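PDB 3OG2: beta-galactosidase, which probably hydrolyses terminal non-reducing beta-D-galactose residues of beta-D-galactosides, as a glycoside hydrolase of family 35. Local coordinates for residues 103-108 against 567-572; 469-474 against 481-486; 559-564 against 580-585; 619-624 against 639-644. One frame throughout, in Å; residues are numbered along the deposited sequence. Where two conformers were deposited one is given.

Contact 1 of 4, residues 103-108 against 567-572; sequences AATKAG and GKQSAY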
loop_
_atom_site.group_PDB
_atom_site.type_symbol
_atom_site.label_atom_id
_atom_site.label_comp_id
_atom_site.label_asym_id
_atom_site.label_seq_id
_atom_site.Cartn_x
_atom_site.Cartn_y
_atom_site.Cartn_z
ATOM N N ALA A 103 -11.861 8.472 -9.911
ATOM C CA ALA A 103 -10.674 9.238 -9.551
ATOM C C ALA A 103 -9.520 8.926 -10.510
ATOM O O ALA A 103 -8.730 9.797 -10.827
ATOM C CB ALA A 103 -10.238 8.937 -8.121
ATOM N N ALA A 104 -9.401 7.677 -10.954
ATOM C CA ALA A 104 -8.337 7.331 -11.907
ATOM C C ALA A 104 -8.516 8.134 -13.188
ATOM O O ALA A 104 -7.581 8.743 -13.714
ATOM C CB ALA A 104 -8.347 5.825 -12.222
ATOM N N THR A 105 -9.764 8.135 -13.677
ATOM C CA THR A 105 -10.033 8.941 -14.911
ATOM C C THR A 105 -9.722 10.414 -14.664
ATOM O O THR A 105 -9.105 11.044 -15.530
ATOM C CB THR A 105 -11.491 8.761 -15.331
ATOM O OG1 THR A 105 -11.683 7.394 -15.699
ATOM C CG2 THR A 105 -11.859 9.692 -16.498
ATOM N N LYS A 106 -10.112 10.950 -13.519
ATOM C CA LYS A 106 -9.880 12.372 -13.250
ATOM C C LYS A 106 -8.397 12.716 -13.114
ATOM O O LYS A 106 -8.029 13.835 -13.460
ATOM C CB LYS A 106 -10.638 12.751 -11.958
ATOM C CG LYS A 106 -10.715 14.270 -11.759
ATOM C CD LYS A 106 -11.809 14.666 -10.746
ATOM C CE LYS A 106 -11.841 16.189 -10.615
ATOM N NZ LYS A 106 -10.508 16.853 -10.854
ATOM N N ALA A 107 -7.610 11.755 -12.637
ATOM C CA ALA A 107 -6.175 11.980 -12.450
ATOM C C ALA A 107 -5.406 11.682 -13.704
ATOM O O ALA A 107 -4.230 12.019 -13.786
ATOM C CB ALA A 107 -5.635 11.107 -11.332
ATOM N N GLY A 108 -5.997 10.993 -14.675
ATOM C CA GLY A 108 -5.279 10.558 -15.846
ATOM C C GLY A 108 -4.383 9.354 -15.560
ATOM O O GLY A 108 -3.259 9.318 -16.073
ATOM N N GLY A 567 -12.338 16.407 -23.482
ATOM C CA GLY A 567 -13.266 15.301 -23.337
ATOM C C GLY A 567 -13.039 14.559 -22.017
ATOM O O GLY A 567 -12.300 14.915 -21.108
ATOM N N LYS A 568 -13.757 13.440 -21.911
ATOM C CA LYS A 568 -13.729 12.575 -20.781
ATOM C C LYS A 568 -12.290 12.186 -20.442
ATOM O O LYS A 568 -11.999 12.030 -19.237
ATOM C CB LYS A 568 -14.526 11.261 -20.993
ATOM C CG LYS A 568 -14.521 10.381 -19.726
ATOM C CD LYS A 568 -15.349 9.127 -19.790
ATOM C CE LYS A 568 -15.117 8.268 -18.539
ATOM N NZ LYS A 568 -15.932 7.046 -18.560
ATOM N N GLN A 569 -11.439 11.977 -21.429
ATOM C CA GLN A 569 -10.095 11.509 -21.125
ATOM C C GLN A 569 -9.118 12.670 -21.037
ATOM O O GLN A 569 -7.899 12.467 -21.184
ATOM C CB GLN A 569 -9.609 10.496 -22.182
ATOM C CG GLN A 569 -10.643 9.436 -22.549
ATOM C CD GLN A 569 -11.082 8.619 -21.349
ATOM O OE1 GLN A 569 -10.323 8.370 -20.415
ATOM N NE2 GLN A 569 -12.309 8.147 -21.326
ATOM N N SER A 570 -9.579 13.880 -20.765
ATOM C CA SER A 570 -8.705 15.054 -20.824
ATOM C C SER A 570 -7.492 14.918 -19.894
ATOM O O SER A 570 -6.393 15.416 -20.240
ATOM C CB SER A 570 -9.476 16.325 -20.440
ATOM O OG SER A 570 -10.011 16.222 -19.156
ATOM N N ALA A 571 -7.617 14.285 -18.743
ATOM C CA ALA A 571 -6.530 14.238 -17.798
ATOM C C ALA A 571 -5.373 13.359 -18.300
ATOM O O ALA A 571 -4.266 13.447 -17.729
ATOM C CB ALA A 571 -6.962 13.699 -16.455
ATOM N N TYR A 572 -5.600 12.542 -19.315
ATOM C CA TYR A 572 -4.499 11.710 -19.840
ATOM C C TYR A 572 -3.655 12.533 -20.789
ATOM O O TYR A 572 -2.649 11.988 -21.310
ATOM C CB TYR A 572 -5.075 10.459 -20.537
ATOM C CG TYR A 572 -5.813 9.554 -19.578
ATOM C CD1 TYR A 572 -7.178 9.691 -19.301
ATOM C CD2 TYR A 572 -5.096 8.519 -18.933
ATOM C CE1 TYR A 572 -7.798 8.844 -18.411
ATOM C CE2 TYR A 572 -5.714 7.655 -18.037
ATOM C CZ TYR A 572 -7.083 7.832 -17.776
ATOM O OH TYR A 572 -7.722 6.985 -16.910
HETATM O O HOH W 1 -10.427 6.650 -17.947
HETATM O O HOH W 2 -9.765 12.583 -17.771
#

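Contact 2 of 4, residues 469-474 against 481-486; sequences AEIFTW and TVLVLY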
loop_
_atom_site.group_PDB
_atom_site.type_symbol
_atom_site.label_atom_id
_atom_site.label_comp_id
_atom_site.label_asym_id
_atom_site.label_seq_id
_atom_site.Cartn_x
_atom_site.Cartn_y
_atom_site.Cartn_z
ATOM N N ALA A 469 25.316 13.114 -16.629
ATOM C CA ALA A 469 24.271 13.502 -15.674
ATOM C C ALA A 469 22.946 12.881 -16.045
ATOM O O ALA A 469 22.679 12.651 -17.236
ATOM C CB ALA A 469 24.164 15.040 -15.744
ATOM N N GLU A 470 22.111 12.661 -15.041
ATOM C CA GLU A 470 20.833 12.022 -15.288
ATOM C C GLU A 470 19.796 13.024 -15.731
ATOM O O GLU A 470 19.841 14.207 -15.393
ATOM C CB GLU A 470 20.433 11.278 -13.989
ATOM C CG GLU A 470 21.424 10.100 -13.788
ATOM C CD GLU A 470 21.040 9.174 -12.663
ATOM O OE1 GLU A 470 21.252 9.547 -11.468
ATOM O OE2 GLU A 470 20.527 8.071 -13.005
ATOM N N ILE A 471 18.867 12.547 -16.537
ATOM C CA ILE A 471 17.813 13.391 -17.067
ATOM C C ILE A 471 16.615 13.323 -16.140
ATOM O O ILE A 471 16.154 12.228 -15.794
ATOM C CB ILE A 471 17.414 12.885 -18.458
ATOM C CG1 ILE A 471 18.529 13.119 -19.464
ATOM C CG2 ILE A 471 16.134 13.559 -18.974
ATOM C CD1 ILE A 471 19.148 11.953 -20.079
ATOM N N PHE A 472 16.142 14.466 -15.708
ATOM C CA PHE A 472 14.888 14.565 -14.946
ATOM C C PHE A 472 13.711 14.676 -15.917
ATOM O O PHE A 472 12.756 13.906 -15.860
ATOM C CB PHE A 472 14.957 15.751 -13.957
ATOM C CG PHE A 472 13.595 15.953 -13.330
ATOM C CD1 PHE A 472 13.117 15.030 -12.384
ATOM C CD2 PHE A 472 12.801 17.033 -13.671
ATOM C CE1 PHE A 472 11.868 15.216 -11.815
ATOM C CE2 PHE A 472 11.542 17.208 -13.094
ATOM C CZ PHE A 472 11.075 16.310 -12.147
ATOM N N THR A 473 13.764 15.636 -16.835
ATOM C CA THR A 473 12.712 15.787 -17.836
ATOM C C THR A 473 13.237 16.612 -18.982
ATOM O O THR A 473 14.322 17.250 -18.870
ATOM C CB THR A 473 11.442 16.435 -17.235
ATOM O OG1 THR A 473 10.336 16.184 -18.112
ATOM C CG2 THR A 473 11.579 17.954 -17.081
ATOM N N TRP A 474 12.480 16.639 -20.064
ATOM C CA TRP A 474 12.758 17.641 -21.109
ATOM C C TRP A 474 11.434 17.846 -21.832
ATOM O O TRP A 474 10.585 16.946 -21.799
ATOM C CB TRP A 474 13.863 17.213 -22.077
ATOM C CG TRP A 474 13.507 16.002 -22.881
ATOM C CD1 TRP A 474 13.792 14.706 -22.540
ATOM C CD2 TRP A 474 12.806 15.952 -24.125
ATOM N NE1 TRP A 474 13.306 13.849 -23.496
ATOM C CE2 TRP A 474 12.697 14.582 -24.476
ATOM C CE3 TRP A 474 12.254 16.951 -24.947
ATOM C CZ2 TRP A 474 12.058 14.211 -25.644
ATOM C CZ3 TRP A 474 11.609 16.570 -26.126
ATOM C CH2 TRP A 474 11.525 15.188 -26.448
ATOM N N THR A 481 13.311 24.699 -26.148
ATOM C CA THR A 481 13.331 23.322 -25.632
ATOM C C THR A 481 14.045 23.348 -24.298
ATOM O O THR A 481 15.088 23.995 -24.204
ATOM C CB THR A 481 14.024 22.384 -26.632
ATOM O OG1 THR A 481 13.283 22.369 -27.860
ATOM C CG2 THR A 481 14.076 20.943 -26.164
ATOM N N VAL A 482 13.486 22.701 -23.287
ATOM C CA VAL A 482 14.090 22.710 -21.965
ATOM C C VAL A 482 14.537 21.320 -21.616
ATOM O O VAL A 482 13.781 20.350 -21.859
ATOM C CB VAL A 482 13.043 23.205 -20.953
ATOM C CG1 VAL A 482 13.509 22.904 -19.541
ATOM C CG2 VAL A 482 12.821 24.686 -21.155
ATOM N N LEU A 483 15.728 21.177 -21.055
ATOM C CA LEU A 483 16.274 19.914 -20.579
ATOM C C LEU A 483 16.729 20.137 -19.125
ATOM O O LEU A 483 17.394 21.147 -18.872
ATOM C CB LEU A 483 17.478 19.530 -21.445
ATOM C CG LEU A 483 18.303 18.343 -20.972
ATOM C CD1 LEU A 483 17.494 17.040 -20.978
ATOM C CD2 LEU A 483 19.544 18.187 -21.870
ATOM N N VAL A 484 16.349 19.277 -18.209
ATOM C CA VAL A 484 16.754 19.369 -16.803
ATOM C C VAL A 484 17.603 18.150 -16.503
ATOM O O VAL A 484 17.114 17.002 -16.646
ATOM C CB VAL A 484 15.543 19.417 -15.858
ATOM C CG1 VAL A 484 16.034 19.557 -14.405
ATOM C CG2 VAL A 484 14.608 20.561 -16.268
ATOM N N LEU A 485 18.845 18.404 -16.109
ATOM C CA LEU A 485 19.829 17.366 -15.802
ATOM C C LEU A 485 20.231 17.478 -14.322
ATOM O O LEU A 485 20.234 18.620 -13.781
ATOM C CB LEU A 485 21.129 17.588 -16.608
ATOM C CG LEU A 485 20.972 17.525 -18.127
ATOM C CD1 LEU A 485 22.315 17.789 -18.799
ATOM C CD2 LEU A 485 20.439 16.150 -18.529
ATOM N N TYR A 486 20.563 16.361 -13.702
ATOM C CA TYR A 486 20.990 16.468 -12.313
ATOM C C TYR A 486 22.099 15.483 -11.983
ATOM O O TYR A 486 22.283 14.428 -12.598
ATOM C CB TYR A 486 19.813 16.289 -11.303
ATOM C CG TYR A 486 19.257 14.858 -11.320
ATOM C CD1 TYR A 486 18.301 14.501 -12.270
ATOM C CD2 TYR A 486 19.682 13.881 -10.432
ATOM C CE1 TYR A 486 17.791 13.202 -12.299
ATOM C CE2 TYR A 486 19.199 12.591 -10.456
ATOM C CZ TYR A 486 18.234 12.257 -11.411
ATOM O OH TYR A 486 17.740 10.951 -11.442
HETATM O O HOH W 3 22.868 11.729 -11.100
HETATM O O HOH W 4 16.472 10.359 -13.640
#

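Contact 3 of 4, residues 559-564 against 580-585; sequences WVPTLP and DSVIIN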
loop_
_atom_site.group_PDB
_atom_site.type_symbol
_atom_site.label_atom_id
_atom_site.label_comp_id
_atom_site.label_asym_id
_atom_site.label_seq_id
_atom_site.Cartn_x
_atom_site.Cartn_y
_atom_site.Cartn_z
ATOM N N TRP A 559 8.673 19.367 -10.659
ATOM C CA TRP A 559 7.435 18.670 -10.937
ATOM C C TRP A 559 7.134 18.834 -12.403
ATOM O O TRP A 559 7.498 19.857 -13.005
ATOM C CB TRP A 559 6.276 19.291 -10.109
ATOM C CG TRP A 559 6.541 19.268 -8.640
ATOM C CD1 TRP A 559 7.124 20.282 -7.926
ATOM C CD2 TRP A 559 6.269 18.231 -7.705
ATOM N NE1 TRP A 559 7.220 19.933 -6.583
ATOM C CE2 TRP A 559 6.709 18.665 -6.435
ATOM C CE3 TRP A 559 5.699 16.938 -7.832
ATOM C CZ2 TRP A 559 6.600 17.896 -5.271
ATOM C CZ3 TRP A 559 5.601 16.194 -6.663
ATOM C CH2 TRP A 559 6.029 16.639 -5.419
ATOM N N VAL A 560 6.430 17.852 -12.978
ATOM C CA VAL A 560 6.093 17.933 -14.391
ATOM C C VAL A 560 4.632 17.578 -14.602
ATOM O O VAL A 560 4.275 16.530 -15.182
ATOM C CB VAL A 560 6.995 17.018 -15.241
ATOM C CG1 VAL A 560 6.858 17.373 -16.717
ATOM C CG2 VAL A 560 8.469 17.097 -14.830
ATOM N N PRO A 561 3.717 18.443 -14.166
ATOM C CA PRO A 561 2.284 18.191 -14.424
ATOM C C PRO A 561 2.008 18.290 -15.922
ATOM O O PRO A 561 2.605 19.078 -16.650
ATOM C CB PRO A 561 1.601 19.364 -13.639
ATOM C CG PRO A 561 2.646 20.455 -13.755
ATOM C CD PRO A 561 3.955 19.725 -13.496
ATOM N N THR A 562 1.074 17.436 -16.357
ATOM C CA THR A 562 0.745 17.367 -17.787
ATOM C C THR A 562 -0.390 18.339 -18.108
ATOM O O THR A 562 -1.295 18.586 -17.287
ATOM C CB THR A 562 0.352 15.938 -18.173
ATOM O OG1 THR A 562 -0.788 15.527 -17.378
ATOM C CG2 THR A 562 1.497 14.970 -17.920
ATOM N N LEU A 563 -0.372 18.907 -19.287
ATOM C CA LEU A 563 -1.464 19.770 -19.730
ATOM C C LEU A 563 -2.649 18.958 -20.225
ATOM O O LEU A 563 -2.510 18.028 -21.041
ATOM C CB LEU A 563 -0.952 20.636 -20.904
ATOM C CG LEU A 563 -0.051 21.785 -20.475
ATOM C CD1 LEU A 563 0.600 22.449 -21.677
ATOM C CD2 LEU A 563 -0.870 22.865 -19.735
ATOM N N PRO A 564 -3.840 19.213 -19.691
ATOM C CA PRO A 564 -5.002 18.399 -20.084
ATOM C C PRO A 564 -5.294 18.477 -21.580
ATOM O O PRO A 564 -5.003 19.507 -22.233
ATOM C CB PRO A 564 -6.183 19.062 -19.330
ATOM C CG PRO A 564 -5.523 19.814 -18.207
ATOM C CD PRO A 564 -4.158 20.191 -18.637
ATOM N N ASP A 580 2.590 16.868 -23.442
ATOM C CA ASP A 580 2.647 18.313 -23.222
ATOM C C ASP A 580 2.592 18.555 -21.723
ATOM O O ASP A 580 1.837 17.884 -20.988
ATOM C CB ASP A 580 1.443 18.973 -23.893
ATOM C CG ASP A 580 1.505 18.929 -25.401
ATOM O OD1 ASP A 580 2.523 18.519 -25.971
ATOM O OD2 ASP A 580 0.472 19.324 -26.004
ATOM N N SER A 581 3.390 19.481 -21.246
ATOM C CA SER A 581 3.545 19.653 -19.803
ATOM C C SER A 581 3.923 21.108 -19.450
ATOM O O SER A 581 4.150 21.899 -20.370
ATOM C CB SER A 581 4.644 18.715 -19.293
ATOM O OG SER A 581 5.922 19.178 -19.742
ATOM N N VAL A 582 3.995 21.400 -18.166
ATOM C CA VAL A 582 4.700 22.594 -17.700
ATOM C C VAL A 582 5.622 22.084 -16.604
ATOM O O VAL A 582 5.303 21.109 -15.894
ATOM C CB VAL A 582 3.780 23.694 -17.160
ATOM C CG1 VAL A 582 2.741 24.121 -18.199
ATOM C CG2 VAL A 582 3.093 23.238 -15.885
ATOM N N ILE A 583 6.783 22.675 -16.489
ATOM C CA ILE A 583 7.766 22.259 -15.509
ATOM C C ILE A 583 7.727 23.255 -14.351
ATOM O O ILE A 583 7.753 24.457 -14.610
ATOM C CB ILE A 583 9.180 22.184 -16.103
ATOM C CG1 ILE A 583 9.251 21.151 -17.247
ATOM C CG2 ILE A 583 10.208 21.884 -15.029
ATOM C CD1 ILE A 583 10.497 21.217 -18.092
ATOM N N ILE A 584 7.595 22.743 -13.123
ATOM C CA ILE A 584 7.492 23.671 -11.982
ATOM C C ILE A 584 8.568 23.308 -10.976
ATOM O O ILE A 584 8.684 22.145 -10.562
ATOM C CB ILE A 584 6.080 23.638 -11.356
ATOM C CG1 ILE A 584 5.041 24.095 -12.382
ATOM C CG2 ILE A 584 6.036 24.450 -10.042
ATOM C CD1 ILE A 584 3.596 24.141 -11.949
ATOM N N ASN A 585 9.336 24.326 -10.569
ATOM C CA ASN A 585 10.357 24.146 -9.532
ATOM C C ASN A 585 9.811 24.727 -8.221
ATOM O O ASN A 585 9.631 25.981 -8.157
ATOM C CB ASN A 585 11.637 24.839 -9.983
ATOM C CG ASN A 585 12.667 24.985 -8.891
ATOM O OD1 ASN A 585 12.660 24.234 -7.914
ATOM N ND2 ASN A 585 13.546 25.989 -9.070
HETATM O O HOH W 5 -0.421 16.524 -21.943
#

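Contact 4 of 4, residues 619-624 against 639-644; sequences KGISKL and GDWIAH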
loop_
_atom_site.group_PDB
_atom_site.type_symbol
_atom_site.label_atom_id
_atom_site.label_comp_id
_atom_site.label_asym_id
_atom_site.label_seq_id
_atom_site.Cartn_x
_atom_site.Cartn_y
_atom_site.Cartn_z
ATOM N N LYS A 619 1.812 29.211 -24.989
ATOM C CA LYS A 619 1.644 30.399 -25.814
ATOM C C LYS A 619 0.382 31.160 -25.480
ATOM O O LYS A 619 -0.670 30.543 -25.312
ATOM C CB LYS A 619 1.585 29.999 -27.283
ATOM C CG LYS A 619 1.863 31.166 -28.221
ATOM C CD LYS A 619 3.017 30.794 -29.165
ATOM C CE LYS A 619 3.917 31.997 -29.407
ATOM N NZ LYS A 619 5.340 31.706 -29.071
ATOM N N GLY A 620 0.426 32.486 -25.402
ATOM C CA GLY A 620 -0.841 33.171 -25.158
ATOM C C GLY A 620 -1.222 33.266 -23.696
ATOM O O GLY A 620 -2.224 33.906 -23.309
ATOM N N ILE A 621 -0.475 32.634 -22.788
ATOM C CA ILE A 621 -0.883 32.727 -21.367
ATOM C C ILE A 621 -0.125 33.829 -20.650
ATOM O O ILE A 621 1.100 33.956 -20.754
ATOM C CB ILE A 621 -0.601 31.378 -20.702
ATOM C CG1 ILE A 621 -1.610 30.293 -21.058
ATOM C CG2 ILE A 621 -0.478 31.516 -19.188
ATOM C CD1 ILE A 621 -2.846 30.575 -21.856
ATOM N N SER A 622 -0.829 34.647 -19.890
ATOM C CA SER A 622 -0.196 35.797 -19.255
ATOM C C SER A 622 -0.646 35.935 -17.806
ATOM O O SER A 622 -0.150 36.844 -17.145
ATOM C CB SER A 622 -0.529 37.110 -19.961
ATOM O OG SER A 622 -1.950 37.272 -20.065
ATOM N N LYS A 623 -1.522 35.120 -17.299
ATOM C CA LYS A 623 -2.000 35.191 -15.909
ATOM C C LYS A 623 -1.694 33.868 -15.207
ATOM O O LYS A 623 -1.675 32.802 -15.849
ATOM C CB LYS A 623 -3.499 35.516 -15.872
ATOM C CG LYS A 623 -3.773 36.971 -16.355
ATOM C CD LYS A 623 -5.289 37.129 -16.374
ATOM C CE LYS A 623 -5.685 38.486 -16.969
ATOM N NZ LYS A 623 -6.499 39.302 -16.026
ATOM N N LEU A 624 -1.477 33.987 -13.917
ATOM C CA LEU A 624 -1.182 32.842 -13.051
ATOM C C LEU A 624 -2.171 32.767 -11.892
ATOM O O LEU A 624 -2.513 33.789 -11.301
ATOM C CB LEU A 624 0.245 32.984 -12.537
ATOM C CG LEU A 624 0.680 31.817 -11.646
ATOM C CD1 LEU A 624 0.779 30.495 -12.439
ATOM C CD2 LEU A 624 2.004 32.175 -11.000
ATOM N N GLY A 639 12.183 33.822 -19.724
ATOM C CA GLY A 639 10.712 33.754 -19.840
ATOM C C GLY A 639 10.120 32.826 -18.788
ATOM O O GLY A 639 8.952 32.436 -18.933
ATOM N N ASP A 640 10.863 32.448 -17.742
ATOM C CA ASP A 640 10.248 31.652 -16.662
ATOM C C ASP A 640 9.540 32.614 -15.713
ATOM O O ASP A 640 9.909 33.795 -15.610
ATOM C CB ASP A 640 11.325 30.864 -15.931
ATOM C CG ASP A 640 12.068 29.930 -16.855
ATOM O OD1 ASP A 640 11.448 29.428 -17.815
ATOM O OD2 ASP A 640 13.244 29.612 -16.663
ATOM N N TRP A 641 8.546 32.123 -15.033
ATOM C CA TRP A 641 7.810 32.945 -14.083
ATOM C C TRP A 641 8.210 32.569 -12.666
ATOM O O TRP A 641 8.212 31.370 -12.338
ATOM C CB TRP A 641 6.329 32.747 -14.253
ATOM C CG TRP A 641 5.760 33.306 -15.515
ATOM C CD1 TRP A 641 6.404 33.962 -16.515
ATOM C CD2 TRP A 641 4.382 33.224 -15.873
ATOM N NE1 TRP A 641 5.484 34.289 -17.475
ATOM C CE2 TRP A 641 4.238 33.864 -17.135
ATOM C CE3 TRP A 641 3.255 32.651 -15.246
ATOM C CZ2 TRP A 641 2.991 33.959 -17.773
ATOM C CZ3 TRP A 641 2.027 32.768 -15.913
ATOM C CH2 TRP A 641 1.913 33.400 -17.133
ATOM N N ILE A 642 8.491 33.554 -11.809
ATOM C CA ILE A 642 8.802 33.243 -10.410
ATOM C C ILE A 642 7.723 33.916 -9.563
ATOM O O ILE A 642 7.587 35.155 -9.570
ATOM C CB ILE A 642 10.192 33.691 -9.986
ATOM C CG1 ILE A 642 11.247 33.049 -10.908
ATOM C CG2 ILE A 642 10.442 33.311 -8.533
ATOM C CD1 ILE A 642 12.069 34.151 -11.539
ATOM N N ALA A 643 6.989 33.082 -8.869
ATOM C CA ALA A 643 5.838 33.543 -8.078
ATOM C C ALA A 643 6.021 33.217 -6.603
ATOM O O ALA A 643 6.783 32.299 -6.237
ATOM C CB ALA A 643 4.570 32.951 -8.673
ATOM N N HIS A 644 5.293 33.966 -5.786
ATOM C CA HIS A 644 5.431 33.817 -4.334
ATOM C C HIS A 644 4.059 33.666 -3.712
ATOM O O HIS A 644 3.559 34.613 -3.089
ATOM C CB HIS A 644 6.139 35.078 -3.761
ATOM C CG HIS A 644 7.472 35.245 -4.424
ATOM N ND1 HIS A 644 8.593 34.532 -4.000
ATOM C CD2 HIS A 644 7.892 35.961 -5.484
ATOM C CE1 HIS A 644 9.637 34.821 -4.753
ATOM N NE2 HIS A 644 9.235 35.698 -5.660
#

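Contact 1 of 4, residues 103-108 against 567-572
Tyr572 carries its ring over Gly108, the glycine of the Schellman motif that ends helix 98-107 of the TIM-barrel domain. The CH-pi contact is nearly face-on: Gly108 CA lies 3.6 Å from the centroid of the Tyr572 ring, 9° off its normal. With CG anti to the carbonyl carbon (chi1 -64°), the ring starts out toward the helix end. Beyond it, the hydroxyl hydrogen-bonds to Ile109 O and accepts from a water, 2.9 Å from Tyr572 OH, that also bonds Thr105 OG1 and Gln569 OE1. An alanine in place of Tyr572 would probably leave Gly108 CA without its aromatic cover and Ile109 O and this water without the hydroxyl. Ala571 CB presses against the last helical turn, 3.2 Å from Lys106 O and 3.4 Å from Gly108 N. Thr105 has CG2 anti to its backbone N, and this methyl lies 3.6 Å from Lys568 O; the extended Lys568 chain passes it at about a right angle. Lys568 NZ and Gln569 NE2 both bond to Gly169 O. A second water joins the backbones: it donates to Thr105 O at 2.8 Å and to Lys568 O at 2.7 Å, and accepts from Ala571 N.

Contact 2 of 4, residues 469-474 against 481-486
Tyr486 folds its ring back over Glu470, whose CB presses on the ring face off-centre, 3.9 Å from the centroid. Tyr486 CG occupies the crowded position between its backbone N and carbonyl carbon (chi1 67°), which starts the ring back across the neighbouring strand. The Glu470 chain then runs obliquely past the ring toward the phenol end; its OE2 is held by a salt bridge to Lys309 and by Ile452 N. Ile471 O meets the ring's edge, and a water joins that oxygen to Tyr486 OH. The next bump, Phe472 CB, fits between Tyr486 CD1 at 3.9 Å and Val484 CG1 at 4.0 Å. It sits in a beta bulge of the antiparallel hairpin 470-476/481-487 in domain 2: Phe472 and Thr473 together face Val484. Phe472 N donates to Val484 O at 2.9 Å, and Val484 N donates to Thr473 O. On the opposite sheet face the side chains of Ile471, Leu483 and Leu485 mesh, with Trp474 CB against Leu483. Ile471 and Leu485 run side by side, pointing the same way, with Ile471 CG1 3.7 Å from Leu485 CD2. Leu483 CD1 fills the hollow between Trp474 CB, 3.8 Å away, and Ile471 CG2, 4.2 Å away. Trp474 leads its indole away from Leu483, and its NE1 bonds to Val371 O.

Contact 3 of 4, residues 559-564 against 580-585
Val560 holds CG1 anti to its backbone N (chi1 -166°), which sets this methyl 3.6 Å from Ser581 OG; that hydroxyl is bonded to Asn475 ND2. Leu563 has CG anti to the carbonyl carbon (chi1 -76°), which sends CG toward the 580-582 backbone; beyond it Leu563 CD1 lies 3.8 Å from Ser581 O. Between them Pro561, which has no N-H to give, brings its CD within 3.1 Å of Val582 O. The backbones run roughly antiparallel. Trp559 and Ile584 form a hydrogen-bonded pair, with Ile584 N to Trp559 O 2.9 Å. Val582 N then bonds to Pro561 O at 3.1 Å. Leu563 N reaches Asp580 O at 3.0 Å from above the carbonyl plane, 44° out of it, and a water donates both to Asp580 O and to Leu563 O. The pairing adds strand 558-559 as the outermost strand of the domain 3 sheet, where strand 583-585 is joined in turn by 612-615. Trp559 packs on strand 589-596 and on helix 357-370, where Lys363 makes a cation-pi contact with it, while Val560 rests on Phe472 and Thr473 of strand 470-476.

Contact 4 of 4, residues 619-624 against 639-644
In the domain 3 sheet, strands 623-626 and 641-643 flank strand 629-635 without pairing with each other, and Trp641 and Leu624 meet by reaching across it. The nearest CA atoms of the two segments, in Leu624 and Ala643, are 8.6 Å apart, so at least one side chain is needed to span the gap: Trp641 meets both backbone and side chains of 621-624. Its chi2 of 0° puts CD1 on the side of CA, which turns the six-membered ring away from its own CA and out toward 621-624. That ring makes the touch with its far rim. CZ2 of Trp641 lies 3.5 Å from Ile621 O, which sits near the indole plane, and CZ3 lies 3.7 Å from Lys623 O, also at the edge. Trp641 CH2 meets Ile621 CG2 at 3.7 Å, the two side chains crossing at about a right angle. Leu624 CB approaches Trp641 CZ3 obliquely at 3.8 Å. Farther along, Leu624 CD2 lies 3.5 Å from Ala643 CB. Tyr633 of the middle strand stacks on Trp641 and bonds through OH to Ser622 O. An alanine in place of Trp641 would probably open a gap beside Ile621 and Leu624 and leave Tyr633 without its stacking partner. Three successive neighbouring strands, each antiparallel to the next, make this an antiparallel beta meander.

Contact 1 has one of its own segments in the TIM barrel, a barrel helix tied to a domain 3 loop; it is partly buried, and waters carry its polar links. Contacts 2 and 3 are buried and rest on backbone pairing: a bulged hairpin of domain 2 and an irregular sheet edge of domain 3. They touch one another, with Phe472 CE2 3.5 Å from Val560 CG2 and Thr473 CG2 3.6 Å from Ile583 CD1, so the two domains meet through apolar tips. Contact 3 also touches contact 1, at Pro564 and Ser570. Contact 4 belongs to the same sheet as contact 3, but is partly buried and lacks backbone pairing between its segments; the Trp641 indole and apolar side chains do the touching.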